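Side-chain contact in cerato-platanin-like protein (Moniliophthora perniciosa, PDB 3SUK), which is of unknown function but, as a secreted member of the cerato-platanin family, probably acts outside the fungal cell: residues Q33-P36 and S40-T43. Numbering follows the deposited sequence.
Sequences QRFP and SVPT
F35 and S40 bring the two segments together, their CA atoms 5.4 Å apart, where the chain doubles back on itself within one irregular loop and no hydrogen bond joins the two sides. F35 carries most of the contact. Its CG stands anti to the carbonyl carbon and beside the backbone N (chi1 -51°), which carries the ring across the gap, obliquely toward the S40-P42 backbone, with F35 CD1 3.5 Å from the carbonyl O of S40. Farther along, F35 CE1 meets CD of P42 at 3.5 Å; the two side chains run at about a right angle, and the rigid proline offers a compact apolar surface to the large aromatic ring. V41, a branched residue suited to a buried place, sends CG2 to within 4.0 Å of F35 CB and also packs on V81 of strand 74-83. The loop links strands 4-8 and 47-50 of the double-psi beta-barrel fold of cerato-platanins, and this contact sits at the surface of that fold. R34 CB lies over one face of the F35 ring, while the R34 guanidinium turns a face to F35 CE2 and forms a salt bridge through NH2 with L125 OXT. S40 is small enough for its OG to sit 3.2 Å from F35 CA. P36 N has no hydrogen to offer this hydroxyl, which instead hydrogen-bonds to the carbonyl O of T37, in the short link between the segments.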
loop_
_atom_site.group_PDB
_atom_site.type_symbol
_atom_site.label_atom_id
_atom_site.label_comp_id
_atom_site.label_asym_id
_atom_site.label_seq_id
_atom_site.Cartn_x
_atom_site.Cartn_y
_atom_site.Cartn_z
ATOM N N GLN A 33 4.609 -13.599 -9.879
ATOM C CA GLN A 33 3.932 -14.289 -10.998
ATOM C C GLN A 33 2.582 -13.665 -11.357
ATOM O O GLN A 33 2.214 -13.557 -12.492
ATOM C CB GLN A 33 3.838 -15.791 -10.782
ATOM C CG GLN A 33 5.140 -16.507 -10.958
ATOM C CD GLN A 33 5.845 -16.144 -12.251
ATOM O OE1 GLN A 33 5.270 -16.219 -13.311
ATOM N NE2 GLN A 33 7.118 -15.702 -12.145
ATOM N N ARG A 34 1.830 -13.308 -10.335
ATOM C CA ARG A 34 0.553 -12.675 -10.526
ATOM C C ARG A 34 0.661 -11.285 -11.112
ATOM O O ARG A 34 -0.046 -10.939 -12.023
ATOM C CB ARG A 34 -0.210 -12.638 -9.169
ATOM C CG ARG A 34 -0.483 -14.015 -8.531
ATOM C CD ARG A 34 -1.192 -13.913 -7.205
ATOM N NE ARG A 34 -2.537 -13.468 -7.445
ATOM C CZ ARG A 34 -3.412 -13.223 -6.507
ATOM N NH1 ARG A 34 -3.097 -13.357 -5.241
ATOM N NH2 ARG A 34 -4.615 -12.836 -6.850
ATOM N N PHE A 35 1.548 -10.492 -10.519
ATOM C CA PHE A 35 1.700 -9.077 -10.850
ATOM C C PHE A 35 3.171 -8.743 -11.030
ATOM O O PHE A 35 3.849 -8.382 -10.109
ATOM C CB PHE A 35 1.103 -8.228 -9.702
ATOM C CG PHE A 35 -0.307 -8.641 -9.328
ATOM C CD1 PHE A 35 -1.373 -8.395 -10.192
ATOM C CD2 PHE A 35 -0.557 -9.300 -8.154
ATOM C CE1 PHE A 35 -2.631 -8.809 -9.877
ATOM C CE2 PHE A 35 -1.821 -9.698 -7.860
ATOM C CZ PHE A 35 -2.837 -9.467 -8.701
ATOM N N PRO A 36 3.678 -8.873 -12.236
ATOM C CA PRO A 36 5.124 -8.690 -12.465
ATOM C C PRO A 36 5.660 -7.275 -12.184
ATOM O O PRO A 36 6.795 -7.086 -11.857
ATOM C CB PRO A 36 5.333 -9.110 -13.940
ATOM C CG PRO A 36 4.211 -9.929 -14.290
ATOM C CD PRO A 36 3.010 -9.452 -13.409
ATOM N N SER A 40 0.858 -3.255 -12.693
ATOM C CA SER A 40 -0.074 -4.353 -12.866
ATOM C C SER A 40 -0.981 -4.711 -11.666
ATOM O O SER A 40 -1.948 -5.397 -11.813
ATOM C CB SER A 40 0.653 -5.600 -13.388
ATOM O OG SER A 40 1.374 -6.256 -12.384
ATOM N N VAL A 41 -0.609 -4.275 -10.469
ATOM C CA VAL A 41 -1.465 -4.518 -9.349
ATOM C C VAL A 41 -2.788 -3.767 -9.641
ATOM O O VAL A 41 -2.760 -2.650 -10.013
ATOM C CB VAL A 41 -0.802 -3.996 -8.073
ATOM C CG1 VAL A 41 -1.726 -4.274 -6.906
ATOM C CG2 VAL A 41 0.585 -4.701 -7.859
ATOM N N PRO A 42 -3.936 -4.403 -9.431
ATOM C CA PRO A 42 -5.180 -3.820 -9.926
ATOM C C PRO A 42 -5.558 -2.474 -9.320
ATOM O O PRO A 42 -6.282 -1.741 -9.905
ATOM C CB PRO A 42 -6.235 -4.907 -9.611
ATOM C CG PRO A 42 -5.481 -6.145 -9.592
ATOM C CD PRO A 42 -4.154 -5.787 -8.988
ATOM N N THR A 43 -5.065 -2.175 -8.132
ATOM C CA THR A 43 -5.397 -0.926 -7.457
ATOM C C THR A 43 -4.350 0.175 -7.721
ATOM O O THR A 43 -4.437 1.218 -7.180
ATOM C CB THR A 43 -5.505 -1.187 -5.944
ATOM O OG1 THR A 43 -4.288 -1.769 -5.512
ATOM C CG2 THR A 43 -6.623 -2.191 -5.640
#